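Local coordinates for protein adenylyltransferase (Bartonella henselae str. Houston-1, PDB 5NH2) that transfers AMP from ATP to tyrosine or threonine residues of target proteins in the host cell, through the Fic domain of this chain, at residues Q66-T71 with G158-L163; Y77-P82 with P94-T99; K214-K219 with I268-H273; D272-E277 with I288-P293. All coordinates share one frame; numbering follows the deposited sequence.

Contact 1. Residues Q66-T71 with G158-L163; sequences QLFKNT and GRTQRL
L67 and T160 mark the closest pass of the two backbones, CA to CA 7.9 Å apart, where helix 57-68 lies beside helix 157-171. The second segment is the tail of the Fic signature: G158 and R159 bind ATP, and R162 probably does so too. A magnesium ion lies about 3 Å from the R159 side chain. F68 comes at R159 edge-on. Its CZ stands 3.9 Å above the centre of the R159 guanidinium, the two planes are 89° apart, and CE1 lies 3.8 Å from R159 NH1; this is a ring edge on a guanidinium face. R159 is bent at chi3 (-84°), which turns NE out of the line of its aliphatic chain. Next to this pair L67 forks: L67 and L163 cross obliquely, CD2 to CD1 at 4.1 Å, while L67 CD1 goes to T160. R162 takes no part in the contact with helix 57-68; its NH2 forms a salt bridge with E35 of the BiaA chain, consistent with the inhibitory glutamate of Fic antitoxins. T160 OG1 is hydrogen-bonded to the G156 carbonyl and lies 3.9 Å from L67 CD1 and 4.1 Å from F68 CE2.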
loop_
_atom_site.group_PDB
_atom_site.type_symbol
_atom_site.label_atom_id
_atom_site.label_comp_id
_atom_site.label_asym_id
_atom_site.label_seq_id
_atom_site.Cartn_x
_atom_site.Cartn_y
_atom_site.Cartn_z
ATOM N N GLN A 66 12.355 -9.655 -4.949
ATOM C CA GLN A 66 13.166 -9.211 -3.818
ATOM C C GLN A 66 12.360 -9.327 -2.526
ATOM O O GLN A 66 12.903 -9.730 -1.491
ATOM C CB GLN A 66 13.703 -7.784 -4.038
ATOM C CG GLN A 66 14.738 -7.732 -5.201
ATOM C CD GLN A 66 16.007 -8.523 -4.918
ATOM O OE1 GLN A 66 16.325 -9.485 -5.613
ATOM N NE2 GLN A 66 16.733 -8.119 -3.888
ATOM N N LEU A 67 11.049 -9.070 -2.586
ATOM C CA LEU A 67 10.260 -9.120 -1.345
ATOM C C LEU A 67 10.203 -10.537 -0.782
ATOM O O LEU A 67 10.267 -10.721 0.437
ATOM C CB LEU A 67 8.824 -8.559 -1.535
ATOM C CG LEU A 67 8.662 -7.084 -1.965
ATOM C CD1 LEU A 67 7.201 -6.661 -2.136
ATOM C CD2 LEU A 67 9.430 -6.083 -1.065
ATOM N N PHE A 68 9.984 -11.532 -1.645
ATOM C CA PHE A 68 9.623 -12.877 -1.207
ATOM C C PHE A 68 10.678 -13.963 -1.440
ATOM O O PHE A 68 10.384 -15.140 -1.186
ATOM C CB PHE A 68 8.282 -13.253 -1.846
ATOM C CG PHE A 68 7.179 -12.320 -1.444
ATOM C CD1 PHE A 68 6.661 -12.361 -0.151
ATOM C CD2 PHE A 68 6.688 -11.362 -2.342
ATOM C CE1 PHE A 68 5.658 -11.452 0.254
ATOM C CE2 PHE A 68 5.674 -10.446 -1.971
ATOM C CZ PHE A 68 5.155 -10.490 -0.660
ATOM N N LYS A 69 11.861 -13.618 -1.963
ATOM C CA LYS A 69 12.891 -14.612 -2.260
ATOM C C LYS A 69 13.266 -15.485 -1.058
ATOM O O LYS A 69 13.703 -16.621 -1.238
ATOM C CB LYS A 69 14.151 -13.901 -2.782
ATOM C CG LYS A 69 14.754 -12.926 -1.774
ATOM C CD LYS A 69 15.794 -11.967 -2.401
ATOM C CE LYS A 69 16.858 -12.711 -3.143
ATOM N NZ LYS A 69 17.536 -13.726 -2.261
ATOM N N ASN A 70 13.194 -14.969 0.158
ATOM C CA ASN A 70 13.552 -15.816 1.283
ATOM C C ASN A 70 12.386 -16.677 1.759
ATOM O O ASN A 70 12.571 -17.538 2.634
ATOM C CB ASN A 70 14.082 -14.950 2.415
ATOM C CG ASN A 70 15.412 -14.309 2.063
ATOM O OD1 ASN A 70 16.309 -14.984 1.583
ATOM N ND2 ASN A 70 15.533 -13.014 2.270
ATOM N N THR A 71 11.196 -16.473 1.195
ATOM C CA THR A 71 10.021 -17.208 1.610
ATOM C C THR A 71 9.666 -18.291 0.587
ATOM O O THR A 71 9.663 -19.477 0.950
ATOM C CB THR A 71 8.851 -16.237 1.856
ATOM O OG1 THR A 71 9.223 -15.272 2.842
ATOM C CG2 THR A 71 7.554 -16.992 2.320
ATOM N N GLY A 158 -0.830 -6.978 -3.662
ATOM C CA GLY A 158 -0.972 -5.607 -3.195
ATOM C C GLY A 158 0.358 -4.965 -2.855
ATOM O O GLY A 158 0.608 -3.811 -3.239
ATOM N N ARG A 159 1.248 -5.719 -2.160
ATOM C CA ARG A 159 2.504 -5.141 -1.667
ATOM C C ARG A 159 3.446 -4.803 -2.817
ATOM O O ARG A 159 4.053 -3.713 -2.839
ATOM C CB ARG A 159 3.160 -6.094 -0.671
ATOM C CG ARG A 159 2.520 -6.004 0.702
ATOM C CD ARG A 159 3.043 -7.073 1.684
ATOM N NE ARG A 159 2.340 -8.326 1.518
ATOM C CZ ARG A 159 2.658 -9.467 2.116
ATOM N NH1 ARG A 159 3.715 -9.566 2.948
ATOM N NH2 ARG A 159 1.905 -10.518 1.866
ATOM N N THR A 160 3.505 -5.696 -3.824
ATOM C CA THR A 160 4.328 -5.471 -5.011
ATOM C C THR A 160 3.814 -4.299 -5.854
ATOM O O THR A 160 4.592 -3.427 -6.294
ATOM C CB THR A 160 4.341 -6.744 -5.830
ATOM O OG1 THR A 160 4.881 -7.794 -5.020
ATOM C CG2 THR A 160 5.150 -6.547 -7.074
ATOM N N GLN A 161 2.505 -4.274 -6.097
ATOM C CA GLN A 161 1.894 -3.186 -6.863
ATOM C C GLN A 161 2.107 -1.825 -6.187
ATOM O O GLN A 161 2.447 -0.826 -6.853
ATOM C CB GLN A 161 0.399 -3.471 -7.035
ATOM C CG GLN A 161 -0.395 -2.301 -7.522
ATOM C CD GLN A 161 -1.894 -2.559 -7.456
ATOM O OE1 GLN A 161 -2.387 -3.266 -6.559
ATOM N NE2 GLN A 161 -2.629 -1.974 -8.391
ATOM N N ARG A 162 1.890 -1.754 -4.863
ATOM C CA ARG A 162 2.057 -0.464 -4.184
ATOM C C ARG A 162 3.490 0.037 -4.341
ATOM O O ARG A 162 3.716 1.181 -4.779
ATOM C CB ARG A 162 1.664 -0.565 -2.698
ATOM C CG ARG A 162 0.137 -0.559 -2.493
ATOM C CD ARG A 162 -0.292 -0.577 -0.999
ATOM N NE ARG A 162 -0.037 -1.819 -0.213
ATOM C CZ ARG A 162 -0.868 -2.850 -0.204
ATOM N NH1 ARG A 162 -1.918 -2.775 -0.983
ATOM N NH2 ARG A 162 -0.661 -3.919 0.536
ATOM N N LEU A 163 4.479 -0.843 -4.070
ATOM C CA LEU A 163 5.867 -0.421 -4.237
ATOM C C LEU A 163 6.157 -0.001 -5.687
ATOM O O LEU A 163 6.915 0.952 -5.930
ATOM C CB LEU A 163 6.816 -1.531 -3.793
ATOM C CG LEU A 163 7.934 -1.066 -2.845
ATOM C CD1 LEU A 163 8.767 -2.254 -2.392
ATOM C CD2 LEU A 163 8.823 0.049 -3.447
#

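Contact 2. Residues Y77-P82 with P94-T99; sequences YLRHIP and PEMKRT
H80 and P94 bring two loop segments together, CA to CA 4.4 Å apart; residues 78-81 make a type I turn, closed by a weak bond from I81 N to L78 O, while 95-99 runs on largely extended. H80 CB rests against P94 CA at 4.3 Å, and from there the imidazole heads away from the segment. R79 does most of the reaching. Its CG sits between the backbone N and the carbonyl carbon (chi1 68°), and the chain then runs extended to NE. The guanidinium arrives with its edge toward P94, NH1 lying 3.0 Å from P94 O, and with one face under M96 CB, 4.1 Å above the plane and off toward the rim. M96 curls at its end: CE is modelled 3.4 Å from R79 CD with chi3 near eclipsed (-16°), so the exact position of the methyl is doubtful. The charge is gripped by carbonyl oxygens: NH1 bonds to M93 O, NE to H151 O at the start of the Fic motif, and NH2 to A106 O. R98 and T99, farther along, probably bind ATP. The two segments flank the small hairpin of strands 83-84 and 90-91, as in the flap of Fic enzymes, and R79 and H80 both pack on I111 of helix 109-124.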
loop_
_atom_site.group_PDB
_atom_site.type_symbol
_atom_site.label_atom_id
_atom_site.label_comp_id
_atom_site.label_asym_id
_atom_site.label_seq_id
_atom_site.Cartn_x
_atom_site.Cartn_y
_atom_site.Cartn_z
ATOM N N TYR A 77 7.639 -15.194 -9.911
ATOM C CA TYR A 77 6.960 -15.909 -10.993
ATOM C C TYR A 77 5.449 -15.630 -10.982
ATOM O O TYR A 77 4.812 -15.548 -9.921
ATOM C CB TYR A 77 7.218 -17.428 -10.927
ATOM C CG TYR A 77 8.676 -17.877 -11.194
ATOM C CD1 TYR A 77 9.698 -17.562 -10.296
ATOM C CD2 TYR A 77 9.008 -18.669 -12.305
ATOM C CE1 TYR A 77 11.012 -17.989 -10.510
ATOM C CE2 TYR A 77 10.306 -19.094 -12.514
ATOM C CZ TYR A 77 11.306 -18.743 -11.611
ATOM O OH TYR A 77 12.606 -19.161 -11.807
ATOM N N LEU A 78 4.908 -15.434 -12.185
ATOM C CA LEU A 78 3.506 -15.147 -12.437
ATOM C C LEU A 78 2.697 -16.430 -12.354
ATOM O O LEU A 78 3.186 -17.516 -12.677
ATOM C CB LEU A 78 3.341 -14.511 -13.825
ATOM C CG LEU A 78 4.107 -13.180 -13.941
ATOM C CD1 LEU A 78 4.157 -12.708 -15.390
ATOM C CD2 LEU A 78 3.609 -12.066 -13.038
ATOM N N ARG A 79 1.421 -16.298 -11.979
ATOM C CA ARG A 79 0.674 -17.487 -11.572
ATOM C C ARG A 79 0.125 -18.311 -12.745
ATOM O O ARG A 79 -0.303 -19.462 -12.542
ATOM C CB ARG A 79 -0.463 -17.085 -10.636
ATOM C CG ARG A 79 -1.525 -16.292 -11.302
ATOM C CD ARG A 79 -2.725 -16.029 -10.362
ATOM N NE ARG A 79 -3.452 -14.821 -10.721
ATOM C CZ ARG A 79 -4.522 -14.765 -11.518
ATOM N NH1 ARG A 79 -5.046 -15.878 -12.056
ATOM N NH2 ARG A 79 -5.080 -13.588 -11.763
ATOM N N HIS A 80 0.103 -17.769 -13.949
ATOM C CA HIS A 80 -0.353 -18.579 -15.077
ATOM C C HIS A 80 0.790 -19.319 -15.773
ATOM O O HIS A 80 0.534 -19.995 -16.770
ATOM C CB HIS A 80 -1.115 -17.711 -16.088
ATOM C CG HIS A 80 -0.256 -16.721 -16.803
ATOM N ND1 HIS A 80 0.426 -15.720 -16.142
ATOM C CD2 HIS A 80 0.042 -16.581 -18.116
ATOM C CE1 HIS A 80 1.103 -14.999 -17.020
ATOM N NE2 HIS A 80 0.883 -15.497 -18.225
ATOM N N ILE A 81 2.011 -19.213 -15.271
ATOM C CA ILE A 81 3.171 -19.927 -15.806
ATOM C C ILE A 81 3.440 -21.103 -14.899
ATOM O O ILE A 81 3.594 -20.906 -13.683
ATOM C CB ILE A 81 4.404 -19.023 -15.883
ATOM C CG1 ILE A 81 3.982 -17.662 -16.394
ATOM C CG2 ILE A 81 5.517 -19.683 -16.732
ATOM C CD1 ILE A 81 3.290 -17.747 -17.688
ATOM N N PRO A 82 3.495 -22.336 -15.403
ATOM C CA PRO A 82 3.691 -23.497 -14.524
ATOM C C PRO A 82 5.014 -23.408 -13.785
ATOM O O PRO A 82 6.073 -23.213 -14.401
ATOM C CB PRO A 82 3.670 -24.687 -15.486
ATOM C CG PRO A 82 2.919 -24.219 -16.652
ATOM C CD PRO A 82 3.028 -22.717 -16.749
ATOM N N PRO A 94 -3.950 -20.299 -13.098
ATOM C CA PRO A 94 -4.548 -19.413 -14.139
ATOM C C PRO A 94 -5.876 -18.764 -13.731
ATOM O O PRO A 94 -6.188 -17.652 -14.178
ATOM C CB PRO A 94 -4.740 -20.369 -15.346
ATOM C CG PRO A 94 -4.976 -21.736 -14.717
ATOM C CD PRO A 94 -3.911 -21.701 -13.540
ATOM N N GLU A 95 -6.646 -19.385 -12.853
ATOM C CA GLU A 95 -7.865 -18.762 -12.359
ATOM C C GLU A 95 -7.802 -18.781 -10.838
ATOM O O GLU A 95 -7.650 -19.848 -10.228
ATOM C CB GLU A 95 -9.141 -19.482 -12.886
ATOM C CG GLU A 95 -10.433 -18.820 -12.410
ATOM C CD GLU A 95 -11.726 -19.546 -12.758
ATOM O OE1 GLU A 95 -12.788 -19.284 -12.100
ATOM O OE2 GLU A 95 -11.706 -20.355 -13.709
ATOM N N MET A 96 -7.879 -17.612 -10.221
ATOM C CA MET A 96 -7.873 -17.525 -8.758
ATOM C C MET A 96 -9.231 -16.977 -8.334
ATOM O O MET A 96 -9.476 -15.768 -8.419
ATOM C CB MET A 96 -6.721 -16.642 -8.270
ATOM C CG MET A 96 -6.901 -16.009 -6.877
ATOM S SD MET A 96 -5.315 -15.329 -6.217
ATOM C CE MET A 96 -4.177 -16.152 -7.317
ATOM N N LYS A 97 -10.084 -17.857 -7.812
ATOM C CA LYS A 97 -11.455 -17.476 -7.530
ATOM C C LYS A 97 -11.486 -16.685 -6.240
ATOM O O LYS A 97 -10.660 -16.889 -5.349
ATOM C CB LYS A 97 -12.352 -18.708 -7.426
ATOM C CG LYS A 97 -12.501 -19.509 -8.721
ATOM C CD LYS A 97 -12.989 -20.942 -8.427
ATOM C CE LYS A 97 -14.160 -21.359 -9.305
ATOM N NZ LYS A 97 -14.784 -22.639 -8.844
ATOM N N ARG A 98 -12.415 -15.749 -6.165
ATOM C CA ARG A 98 -12.622 -14.923 -4.996
ATOM C C ARG A 98 -13.880 -15.380 -4.263
ATOM O O ARG A 98 -14.895 -15.687 -4.897
ATOM C CB ARG A 98 -12.755 -13.462 -5.409
ATOM C CG ARG A 98 -11.968 -13.085 -6.665
ATOM C CD ARG A 98 -11.913 -11.539 -6.784
ATOM N NE ARG A 98 -11.500 -10.864 -5.538
ATOM C CZ ARG A 98 -11.535 -9.539 -5.319
ATOM N NH1 ARG A 98 -11.976 -8.679 -6.245
ATOM N NH2 ARG A 98 -11.111 -9.063 -4.152
ATOM N N THR A 99 -13.810 -15.441 -2.926
ATOM C CA THR A 99 -14.994 -15.725 -2.114
ATOM C C THR A 99 -15.809 -14.442 -2.010
ATOM O O THR A 99 -15.312 -13.436 -1.493
ATOM C CB THR A 99 -14.606 -16.235 -0.717
ATOM O OG1 THR A 99 -14.132 -17.580 -0.802
ATOM C CG2 THR A 99 -15.774 -16.231 0.224
#

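Contact 3. Residues K214-K219 with I268-H273; sequences KIRLLK and IGNIDH
R216 and N270 meet nitrogen to nitrogen, R216 NH2 lying 4.3 Å from N270 ND2; both atoms are donors, and no bond joins them. The arginine forms salt bridges with E256 through NH1 and E213 through NH2, while N270 turns its OD1 to its own backbone: D272 N donates to N270 OD1 over 3.0 Å, in the carbonyl plane and onto a lone pair. That is an Asx turn, and with H273 N bonded to N270 O it carries the chain from the strand into the 3-10 segment 271-273. Helix 212-227 lies here against strand 265-270 of the five-stranded sheet in the delivery domain, which belongs to the OB clan; the short axes pass 8.5 Å apart at an angle of 124°. Next to this polar pair the contact is aliphatic. L217 points at the strand, its CB 3.8 Å from I268 CG2, and its CD1 reaches the backbone farther along, 4.0 Å from N270 N. L218 leaves the helix to one side of the strand; its CG is anti to the carbonyl carbon (chi1 -79°), and its CD2 reaches I268 CG1 at 3.9 Å. V239 of the neighbouring strand 237-239 touches both L218 and I268. At the far side of the helix K219 forms a salt bridge with E23 of the BiaA chain.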
loop_
_atom_site.group_PDB
_atom_site.type_symbol
_atom_site.label_atom_id
_atom_site.label_comp_id
_atom_site.label_asym_id
_atom_site.label_seq_id
_atom_site.Cartn_x
_atom_site.Cartn_y
_atom_site.Cartn_z
ATOM N N LYS A 214 -1.946 18.225 1.128
ATOM C CA LYS A 214 -2.871 17.269 1.733
ATOM C C LYS A 214 -2.135 16.199 2.532
ATOM O O LYS A 214 -2.593 15.794 3.626
ATOM C CB LYS A 214 -3.779 16.707 0.658
ATOM C CG LYS A 214 -4.755 17.799 0.217
ATOM C CD LYS A 214 -5.849 17.325 -0.703
ATOM C CE LYS A 214 -6.562 18.551 -1.273
ATOM N NZ LYS A 214 -7.683 18.191 -2.136
ATOM N N ILE A 215 -0.945 15.827 2.055
ATOM C CA ILE A 215 -0.116 14.845 2.751
ATOM C C ILE A 215 0.256 15.339 4.148
ATOM O O ILE A 215 0.284 14.556 5.110
ATOM C CB ILE A 215 1.121 14.533 1.893
ATOM C CG1 ILE A 215 0.682 13.786 0.623
ATOM C CG2 ILE A 215 2.178 13.743 2.693
ATOM C CD1 ILE A 215 1.764 13.570 -0.344
ATOM N N ARG A 216 0.543 16.644 4.284
ATOM C CA ARG A 216 0.877 17.185 5.605
ATOM C C ARG A 216 -0.272 16.966 6.583
ATOM O O ARG A 216 -0.044 16.617 7.750
ATOM C CB ARG A 216 1.163 18.695 5.543
ATOM C CG ARG A 216 2.306 19.219 4.732
ATOM C CD ARG A 216 2.654 20.703 5.160
ATOM N NE ARG A 216 1.825 21.762 4.547
ATOM C CZ ARG A 216 0.686 22.260 5.057
ATOM N NH1 ARG A 216 0.200 21.807 6.205
ATOM N NH2 ARG A 216 0.017 23.220 4.422
ATOM N N LEU A 217 -1.514 17.210 6.115
ATOM C CA LEU A 217 -2.705 17.142 6.949
ATOM C C LEU A 217 -2.964 15.722 7.418
ATOM O O LEU A 217 -3.237 15.492 8.609
ATOM C CB LEU A 217 -3.910 17.661 6.163
ATOM C CG LEU A 217 -3.822 19.113 5.704
ATOM C CD1 LEU A 217 -5.058 19.494 4.918
ATOM C CD2 LEU A 217 -3.576 20.077 6.872
ATOM N N LEU A 218 -2.861 14.752 6.492
ATOM C CA LEU A 218 -3.137 13.369 6.862
ATOM C C LEU A 218 -2.009 12.792 7.702
ATOM O O LEU A 218 -2.255 11.972 8.593
ATOM C CB LEU A 218 -3.343 12.516 5.620
ATOM C CG LEU A 218 -4.691 12.645 4.981
ATOM C CD1 LEU A 218 -4.613 12.013 3.599
ATOM C CD2 LEU A 218 -5.726 11.923 5.832
ATOM N N LYS A 219 -0.768 13.176 7.402
ATOM C CA LYS A 219 0.363 12.851 8.283
ATOM C C LYS A 219 0.126 13.287 9.741
ATOM O O LYS A 219 0.310 12.497 10.689
ATOM C CB LYS A 219 1.635 13.502 7.752
ATOM C CG LYS A 219 2.310 12.716 6.662
ATOM C CD LYS A 219 3.713 13.265 6.430
ATOM C CE LYS A 219 4.445 12.484 5.347
ATOM N NZ LYS A 219 5.904 12.798 5.303
ATOM N N ILE A 268 -10.593 15.313 6.938
ATOM C CA ILE A 268 -9.536 16.242 7.355
ATOM C C ILE A 268 -9.601 17.493 6.490
ATOM O O ILE A 268 -9.841 17.415 5.280
ATOM C CB ILE A 268 -8.126 15.608 7.284
ATOM C CG1 ILE A 268 -8.103 14.201 7.895
ATOM C CG2 ILE A 268 -7.079 16.498 8.008
ATOM C CD1 ILE A 268 -8.724 14.125 9.224
ATOM N N GLY A 269 -9.375 18.662 7.111
ATOM C CA GLY A 269 -9.317 19.914 6.383
ATOM C C GLY A 269 -8.292 20.836 6.986
ATOM O O GLY A 269 -7.762 20.598 8.081
ATOM N N ASN A 270 -7.993 21.905 6.251
ATOM C CA ASN A 270 -6.972 22.858 6.648
ATOM C C ASN A 270 -7.545 23.818 7.684
ATOM O O ASN A 270 -8.668 24.296 7.514
ATOM C CB ASN A 270 -6.504 23.618 5.415
ATOM C CG ASN A 270 -5.210 24.341 5.633
ATOM O OD1 ASN A 270 -5.094 25.194 6.517
ATOM N ND2 ASN A 270 -4.208 23.995 4.825
ATOM N N ILE A 271 -6.784 24.112 8.749
ATOM C CA ILE A 271 -7.291 25.013 9.800
ATOM C C ILE A 271 -7.566 26.417 9.255
ATOM O O ILE A 271 -8.533 27.067 9.670
ATOM C CB ILE A 271 -6.320 25.084 10.991
ATOM C CG1 ILE A 271 -4.964 25.520 10.490
ATOM C CG2 ILE A 271 -6.193 23.753 11.681
ATOM C CD1 ILE A 271 -3.990 25.528 11.537
ATOM N N ASP A 272 -6.713 26.917 8.338
ATOM C CA ASP A 272 -6.921 28.250 7.764
ATOM C C ASP A 272 -8.204 28.346 6.954
ATOM O O ASP A 272 -8.560 29.452 6.519
ATOM C CB ASP A 272 -5.785 28.702 6.823
ATOM C CG ASP A 272 -4.397 28.415 7.355
ATOM O OD1 ASP A 272 -3.684 27.625 6.700
ATOM O OD2 ASP A 272 -3.997 28.993 8.385
ATOM N N HIS A 273 -8.869 27.227 6.674
ATOM C CA HIS A 273 -10.134 27.274 5.948
ATOM C C HIS A 273 -11.347 27.343 6.873
ATOM O O HIS A 273 -12.480 27.504 6.389
ATOM C CB HIS A 273 -10.242 26.070 5.002
ATOM C CG HIS A 273 -9.182 26.046 3.939
ATOM N ND1 HIS A 273 -8.931 24.936 3.157
ATOM C CD2 HIS A 273 -8.306 26.995 3.530
ATOM C CE1 HIS A 273 -7.950 25.204 2.313
ATOM N NE2 HIS A 273 -7.554 26.447 2.516
#

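Contact 4. Residues D272-E277 with I288-P293; sequences DHLPPE and ITFTAP
L274 and F290 face each other with their CA atoms 7.6 Å apart, in the buried half of a contact whose other half, H273 on P293, is exposed to solvent. Inside, the L274 CD2 methyl is shared: it lies 4.2 Å from F290 CD1 and equally far from I288 CD1. The leucine crosses the phenylalanine side chain at about a right angle. F290 has its CG anti to the backbone N (chi1 165°), and the far edge of its ring reaches the turn, where CE1 is 3.7 Å from H273 O, with that oxygen in the ring plane. H273 CB also packs on CE1, at 4.0 Å. F258 adds to this packing, edge-to-face with F290 and touching L274. The outer half holds just one pair, though a well-aligned one. P293 CG sits over the centre of the H273 imidazole, 3.8 Å from the centroid and 14° off the normal, a CH-pi contact. N270 CB lies over the other face, toward the rim. Beyond L274 the chain turns away from the strand: P275 takes the N-cap position of the short helix 276-279. The arrangement is consistent with the OB-clan delivery domain, where edge strand 287-291 runs antiparallel to 245-253 and the connection after strand 265-270 folds over its inner side chains.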
loop_
_atom_site.group_PDB
_atom_site.type_symbol
_atom_site.label_atom_id
_atom_site.label_comp_id
_atom_site.label_asym_id
_atom_site.label_seq_id
_atom_site.Cartn_x
_atom_site.Cartn_y
_atom_site.Cartn_z
ATOM N N ASP A 272 -6.713 26.917 8.338
ATOM C CA ASP A 272 -6.921 28.250 7.764
ATOM C C ASP A 272 -8.204 28.346 6.954
ATOM O O ASP A 272 -8.560 29.452 6.519
ATOM C CB ASP A 272 -5.785 28.702 6.823
ATOM C CG ASP A 272 -4.397 28.415 7.355
ATOM O OD1 ASP A 272 -3.684 27.625 6.700
ATOM O OD2 ASP A 272 -3.997 28.993 8.385
ATOM N N HIS A 273 -8.869 27.227 6.674
ATOM C CA HIS A 273 -10.134 27.274 5.948
ATOM C C HIS A 273 -11.347 27.343 6.873
ATOM O O HIS A 273 -12.480 27.504 6.389
ATOM C CB HIS A 273 -10.242 26.070 5.002
ATOM C CG HIS A 273 -9.182 26.046 3.939
ATOM N ND1 HIS A 273 -8.931 24.936 3.157
ATOM C CD2 HIS A 273 -8.306 26.995 3.530
ATOM C CE1 HIS A 273 -7.950 25.204 2.313
ATOM N NE2 HIS A 273 -7.554 26.447 2.516
ATOM N N LEU A 274 -11.141 27.205 8.185
ATOM C CA LEU A 274 -12.252 27.478 9.082
ATOM C C LEU A 274 -12.410 28.984 9.261
ATOM O O LEU A 274 -11.417 29.717 9.289
ATOM C CB LEU A 274 -12.025 26.840 10.436
ATOM C CG LEU A 274 -12.428 25.381 10.579
ATOM C CD1 LEU A 274 -11.933 24.871 11.919
ATOM C CD2 LEU A 274 -13.947 25.211 10.443
ATOM N N PRO A 275 -13.636 29.479 9.348
ATOM C CA PRO A 275 -13.817 30.857 9.765
ATOM C C PRO A 275 -13.127 31.080 11.089
ATOM O O PRO A 275 -13.379 30.340 12.053
ATOM C CB PRO A 275 -15.342 30.979 9.894
ATOM C CG PRO A 275 -15.887 29.959 8.921
ATOM C CD PRO A 275 -14.892 28.827 8.924
ATOM N N PRO A 276 -12.230 32.066 11.202
ATOM C CA PRO A 276 -11.629 32.339 12.517
ATOM C C PRO A 276 -12.653 32.739 13.574
ATOM O O PRO A 276 -12.410 32.505 14.770
ATOM C CB PRO A 276 -10.628 33.457 12.217
ATOM C CG PRO A 276 -10.186 33.129 10.803
ATOM C CD PRO A 276 -11.458 32.700 10.112
ATOM N N GLU A 277 -13.804 33.295 13.166
ATOM C CA GLU A 277 -14.931 33.515 14.067
ATOM C C GLU A 277 -15.613 32.215 14.477
ATOM O O GLU A 277 -16.342 32.211 15.472
ATOM C CB GLU A 277 -15.966 34.458 13.435
ATOM C CG GLU A 277 -15.431 35.828 13.058
ATOM C CD GLU A 277 -16.049 36.954 13.868
ATOM O OE1 GLU A 277 -16.975 37.623 13.360
ATOM O OE2 GLU A 277 -15.615 37.179 15.015
ATOM N N ILE A 288 -20.787 20.951 13.479
ATOM C CA ILE A 288 -20.430 22.005 12.541
ATOM C C ILE A 288 -20.688 21.544 11.115
ATOM O O ILE A 288 -20.723 20.343 10.815
ATOM C CB ILE A 288 -18.967 22.486 12.697
ATOM C CG1 ILE A 288 -17.998 21.611 11.921
ATOM C CG2 ILE A 288 -18.559 22.530 14.158
ATOM C CD1 ILE A 288 -16.639 22.252 11.801
ATOM N N THR A 289 -20.905 22.531 10.244
ATOM C CA THR A 289 -20.959 22.347 8.802
ATOM C C THR A 289 -19.789 23.083 8.156
ATOM O O THR A 289 -19.497 24.230 8.507
ATOM C CB THR A 289 -22.277 22.855 8.231
ATOM O OG1 THR A 289 -23.354 22.111 8.809
ATOM C CG2 THR A 289 -22.306 22.651 6.744
ATOM N N PHE A 290 -19.099 22.411 7.239
ATOM C CA PHE A 290 -17.883 22.947 6.652
ATOM C C PHE A 290 -17.922 22.699 5.158
ATOM O O PHE A 290 -18.076 21.554 4.724
ATOM C CB PHE A 290 -16.629 22.299 7.263
ATOM C CG PHE A 290 -15.358 22.528 6.467
ATOM C CD1 PHE A 290 -14.626 23.698 6.609
ATOM C CD2 PHE A 290 -14.878 21.568 5.595
ATOM C CE1 PHE A 290 -13.450 23.919 5.881
ATOM C CE2 PHE A 290 -13.690 21.782 4.864
ATOM C CZ PHE A 290 -12.983 22.960 5.005
ATOM N N THR A 291 -17.777 23.767 4.380
ATOM C CA THR A 291 -17.627 23.681 2.939
ATOM C C THR A 291 -16.188 24.022 2.589
ATOM O O THR A 291 -15.735 25.142 2.844
ATOM C CB THR A 291 -18.584 24.631 2.226
ATOM O OG1 THR A 291 -19.910 24.442 2.730
ATOM C CG2 THR A 291 -18.567 24.350 0.744
ATOM N N ALA A 292 -15.473 23.061 2.012
ATOM C CA ALA A 292 -14.095 23.306 1.610
ATOM C C ALA A 292 -14.058 24.244 0.400
ATOM O O ALA A 292 -14.920 24.158 -0.475
ATOM C CB ALA A 292 -13.386 21.981 1.303
ATOM N N PRO A 293 -13.106 25.175 0.353
ATOM C CA PRO A 293 -13.061 26.206 -0.702
ATOM C C PRO A 293 -12.380 25.784 -2.007
ATOM O O PRO A 293 -11.898 24.675 -2.161
ATOM C CB PRO A 293 -12.269 27.327 -0.025
ATOM C CG PRO A 293 -11.459 26.629 1.030
ATOM C CD PRO A 293 -12.381 25.600 1.558
#

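Starting from the N terminus, helix 57-68 leads into the first segment of contact 1, whose partner arrives only with helix 157-171, closing a long loop. Contact 2 lies wholly within that loop and closes a much shorter one around the hairpin 83-84/90-91; the centres of the two are about 17 Å apart and both belong to the Fic domain. Contacts 3 and 4 follow, on the other side of the chain's centre. Contact 3 ties helix 212-227 to strand 265-270, closing a loop of 48 residues that holds strands 237-239, 245-253 and 257-262. Contact 4 starts on its last residues, D272 and H273, and closes a loop of 10 as strand 287-291 returns to the same sheet.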